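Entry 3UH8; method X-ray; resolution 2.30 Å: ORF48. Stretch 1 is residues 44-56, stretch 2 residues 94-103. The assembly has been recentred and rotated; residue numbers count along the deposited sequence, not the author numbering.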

# COMPACT_ATOMS: atom_id res chain seq x y z
N ASN A 44 -10.92 -7.09 -7.99
CA ASN A 44 -12.09 -6.76 -7.18
C ASN A 44 -11.80 -7.20 -5.75
O ASN A 44 -11.43 -8.36 -5.53
N PHE A 45 -11.93 -6.30 -4.78
CA PHE A 45 -11.74 -6.66 -3.38
C PHE A 45 -12.96 -6.22 -2.56
O PHE A 45 -12.84 -5.78 -1.42
N GLU A 46 -14.15 -6.41 -3.17
CA GLU A 46 -15.47 -6.09 -2.60
C GLU A 46 -15.69 -6.93 -1.35
O GLU A 46 -15.48 -8.15 -1.37
N GLY A 47 -16.06 -6.25 -0.27
CA GLY A 47 -16.27 -6.88 1.03
C GLY A 47 -14.99 -7.06 1.81
O GLY A 47 -15.01 -7.65 2.90
N LEU A 48 -13.85 -6.58 1.27
CA LEU A 48 -12.54 -6.66 1.91
C LEU A 48 -11.97 -5.28 2.19
O LEU A 48 -12.18 -4.34 1.41
N GLN A 49 -11.25 -5.16 3.31
CA GLN A 49 -10.61 -3.93 3.78
C GLN A 49 -9.10 -3.97 3.51
O GLN A 49 -8.43 -4.89 3.98
N PRO A 50 -8.55 -2.99 2.76
CA PRO A 50 -7.10 -2.99 2.52
C PRO A 50 -6.29 -2.48 3.71
O PRO A 50 -6.72 -1.58 4.42
N PHE A 51 -5.11 -3.09 3.92
CA PHE A 51 -4.21 -2.73 5.01
C PHE A 51 -2.81 -2.47 4.50
O PHE A 51 -2.29 -3.24 3.69
N PHE A 52 -2.20 -1.37 4.96
CA PHE A 52 -0.83 -1.01 4.60
C PHE A 52 0.09 -1.71 5.59
O PHE A 52 0.07 -1.40 6.78
N CYS A 53 0.87 -2.68 5.10
CA CYS A 53 1.80 -3.43 5.93
C CYS A 53 3.24 -3.05 5.60
O CYS A 53 3.78 -3.49 4.58
N LEU A 54 3.83 -2.18 6.43
CA LEU A 54 5.22 -1.74 6.27
C LEU A 54 6.11 -2.79 6.89
O LEU A 54 5.87 -3.23 8.02
N MET A 55 7.15 -3.23 6.18
CA MET A 55 8.02 -4.25 6.69
C MET A 55 9.21 -3.72 7.49
O MET A 55 9.81 -2.71 7.13
N ALA A 56 9.45 -4.39 8.62
CA ALA A 56 10.59 -4.07 9.49
C ALA A 56 11.85 -4.61 8.83
O ALA A 56 11.88 -5.76 8.38
N ASN A 94 12.39 1.76 1.53
CA ASN A 94 11.39 1.06 2.34
C ASN A 94 10.72 -0.03 1.53
O ASN A 94 10.56 0.10 0.31
N GLU A 95 10.30 -1.11 2.21
CA GLU A 95 9.61 -2.25 1.60
C GLU A 95 8.26 -2.44 2.30
O GLU A 95 8.21 -2.49 3.53
N ALA A 96 7.18 -2.51 1.51
CA ALA A 96 5.81 -2.67 2.02
C ALA A 96 4.92 -3.50 1.09
O ALA A 96 5.33 -3.82 -0.03
N TYR A 97 3.71 -3.86 1.57
CA TYR A 97 2.71 -4.62 0.82
C TYR A 97 1.29 -4.32 1.32
O TYR A 97 1.12 -3.87 2.45
N PHE A 98 0.27 -4.59 0.48
CA PHE A 98 -1.13 -4.40 0.84
C PHE A 98 -1.82 -5.72 1.09
O PHE A 98 -1.77 -6.61 0.25
N SER A 99 -2.45 -5.86 2.27
CA SER A 99 -3.18 -7.05 2.70
C SER A 99 -4.68 -6.73 2.75
O SER A 99 -5.07 -5.70 3.31
N PHE A 100 -5.51 -7.59 2.15
CA PHE A 100 -6.96 -7.41 2.08
C PHE A 100 -7.63 -8.37 3.04
O PHE A 100 -7.43 -9.59 2.94
N ARG A 101 -8.36 -7.81 4.03
CA ARG A 101 -8.94 -8.58 5.12
C ARG A 101 -10.44 -8.38 5.36
O ARG A 101 -11.00 -7.33 5.03
N LYS A 102 -11.08 -9.40 5.98
CA LYS A 102 -12.48 -9.38 6.39
C LYS A 102 -12.60 -9.80 7.87
O LYS A 102 -11.81 -10.62 8.34
N GLN A 103 -13.59 -9.24 8.58
CA GLN A 103 -13.81 -9.49 10.00
C GLN A 103 -14.72 -10.65 10.32
O GLN A 103 -15.83 -10.76 9.79

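Residues 94-103 belong to a strand that pairs antiparallel with residues 49-54, and paired side chains share a face of the sheet: P50, F52 and L54 lie with A96, F98 and F100, whereas Q49, F51 and C53 lie with Y97, S99 and R101. At the start, N94 (chi1 m) approaches L54, its OD1 3.8 Å from L54 CD1. E95, extended with chi1 and chi2 both t, serves the pairing mainly through its backbone: E95 O accepts from M55 N (2.9 Å), and a water accepts from E95 N (3.0 Å) and lies 2.7 Å from M55 O, extending the link beyond the last paired residues. F52 (chi1 t) packs against A96, its CE1 3.7 Å from A96 CB.

Y97, chi1 p, lays one ring face over C53; C53 CB is 3.5 Å from Y97 CE2 and 3.7 Å from the ring centroid, a CH-pi contact, while M55 CG reaches the ring edge, 4.4 Å from Y97 CD2. On the sheet face of A96 and F100, F98 (m) meets F52 obliquely, F98 CE1 standing 3.9 Å from F52 CD1. S99 (t) carries a hydroxyl whose OG accepts from R101 NE at 2.8 Å, a bond made within the strand itself.

F100, chi1 m, has the largest area covered by the opposing stretch. Its CD2 comes within 3.6 Å of F45 CG, over one face of the F45 ring, its CE2 within 3.6 Å of P50 CB, and its CB within 4.0 Å of L48 CD1. R101 (chi1 m, then t, t) runs back along its strand past F51, with CZ 4.9 Å from the F51 ring centroid in an off-centre cation-pi contact and NH2 3.3 Å from C53 SG. K102 is poorly ordered, yet its CB packs 3.6 Å from L48 CD2; Q103 makes no contact with stretch 1.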

# COMPACT_ATOMS: atom_id res chain seq x y z
CB ASN A 44 -13.32 -7.51 -7.71
CG ASN A 44 -14.31 -6.65 -8.47
OD1 ASN A 44 -14.02 -6.13 -9.55
ND2 ASN A 44 -15.53 -6.60 -7.98
CB PHE A 45 -10.37 -6.22 -2.81
CG PHE A 45 -9.98 -4.78 -3.00
CD1 PHE A 45 -10.28 -3.83 -2.03
CD2 PHE A 45 -9.23 -4.38 -4.10
CE1 PHE A 45 -9.89 -2.49 -2.19
CE2 PHE A 45 -8.84 -3.05 -4.25
CZ PHE A 45 -9.17 -2.11 -3.30
CB GLU A 46 -16.60 -6.36 -3.61
CG GLU A 46 -16.38 -5.69 -4.96
CD GLU A 46 -17.58 -5.58 -5.89
OE1 GLU A 46 -18.65 -6.16 -5.59
OE2 GLU A 46 -17.43 -4.92 -6.94
CB LEU A 48 -11.54 -7.50 1.10
CG LEU A 48 -11.88 -8.98 0.84
CD1 LEU A 48 -10.87 -9.61 -0.10
CD2 LEU A 48 -11.93 -9.78 2.13
CB GLN A 49 -10.92 -3.74 5.28
CG GLN A 49 -10.14 -2.64 6.00
CD GLN A 49 -10.50 -1.25 5.55
OE1 GLN A 49 -11.67 -0.94 5.28
NE2 GLN A 49 -9.51 -0.38 5.48
CB PRO A 50 -6.92 -2.10 1.29
CG PRO A 50 -8.15 -1.28 1.21
CD PRO A 50 -9.20 -1.82 2.13
CB PHE A 51 -4.18 -3.84 6.08
CG PHE A 51 -5.35 -3.81 7.04
CD1 PHE A 51 -5.25 -3.13 8.25
CD2 PHE A 51 -6.54 -4.45 6.74
CE1 PHE A 51 -6.33 -3.10 9.14
CE2 PHE A 51 -7.61 -4.43 7.63
CZ PHE A 51 -7.50 -3.74 8.82
CB PHE A 52 -0.63 0.52 4.61
CG PHE A 52 0.81 0.96 4.44
CD1 PHE A 52 1.39 1.00 3.18
CD2 PHE A 52 1.58 1.32 5.53
CE1 PHE A 52 2.71 1.41 3.02
CE2 PHE A 52 2.90 1.74 5.37
CZ PHE A 52 3.46 1.78 4.11
CB CYS A 53 1.57 -4.94 5.80
SG CYS A 53 -0.12 -5.47 6.21
CB LEU A 54 5.47 -0.35 6.90
CG LEU A 54 6.94 0.14 6.97
CD1 LEU A 54 7.49 0.51 5.59
CD2 LEU A 54 7.08 1.29 7.92
CB MET A 55 8.46 -5.18 5.56
CG MET A 55 7.40 -6.17 5.15
SD MET A 55 7.91 -7.29 3.84
CE MET A 55 8.93 -8.43 4.76
CB ALA A 56 10.41 -4.72 10.85
CB ASN A 94 10.35 2.05 2.84
CG ASN A 94 10.83 2.96 3.93
OD1 ASN A 94 10.56 2.74 5.11
ND2 ASN A 94 11.53 4.03 3.56
CB GLU A 95 10.48 -3.52 1.70
CG GLU A 95 9.87 -4.74 1.02
CD GLU A 95 10.78 -5.95 0.85
OE1 GLU A 95 10.27 -7.00 0.39
OE2 GLU A 95 11.99 -5.85 1.16
CB ALA A 96 5.18 -1.31 2.27
CB TYR A 97 3.02 -6.14 0.83
CG TYR A 97 2.66 -6.87 2.11
CD1 TYR A 97 1.45 -7.55 2.23
CD2 TYR A 97 3.55 -6.93 3.18
CE1 TYR A 97 1.12 -8.23 3.39
CE2 TYR A 97 3.23 -7.63 4.34
CZ TYR A 97 2.01 -8.27 4.45
OH TYR A 97 1.66 -8.95 5.59
CB PHE A 98 -1.88 -3.56 -0.21
CG PHE A 98 -1.47 -2.11 -0.24
CD1 PHE A 98 -1.94 -1.22 0.72
CD2 PHE A 98 -0.60 -1.64 -1.21
CE1 PHE A 98 -1.54 0.12 0.71
CE2 PHE A 98 -0.21 -0.30 -1.22
CZ PHE A 98 -0.68 0.57 -0.26
CB SER A 99 -2.67 -7.51 4.06
OG SER A 99 -3.49 -8.53 4.62
CB PHE A 100 -7.46 -7.56 0.63
CG PHE A 100 -6.79 -6.58 -0.31
CD1 PHE A 100 -5.55 -6.86 -0.88
CD2 PHE A 100 -7.38 -5.36 -0.61
CE1 PHE A 100 -4.92 -5.94 -1.72
CE2 PHE A 100 -6.76 -4.44 -1.46
CZ PHE A 100 -5.53 -4.74 -2.00
CB ARG A 101 -8.16 -8.31 6.43
CG ARG A 101 -6.65 -8.19 6.23
CD ARG A 101 -5.84 -7.98 7.49
NE ARG A 101 -4.42 -7.95 7.15
CZ ARG A 101 -3.44 -7.70 8.01
NH1 ARG A 101 -3.72 -7.44 9.28
NH2 ARG A 101 -2.18 -7.69 7.61
CB LYS A 102 -13.37 -10.19 5.43
CG LYS A 102 -13.86 -11.54 5.92
CD LYS A 102 -13.99 -12.51 4.76
CE LYS A 102 -15.35 -13.12 4.65
NZ LYS A 102 -15.36 -14.22 3.66
CB GLN A 103 -14.27 -8.23 10.70
CG GLN A 103 -13.15 -7.58 11.45
CD GLN A 103 -13.68 -6.63 12.47
OE1 GLN A 103 -14.55 -5.80 12.18
NE2 GLN A 103 -13.21 -6.74 13.69
O HOH W 1 11.04 -1.54 5.05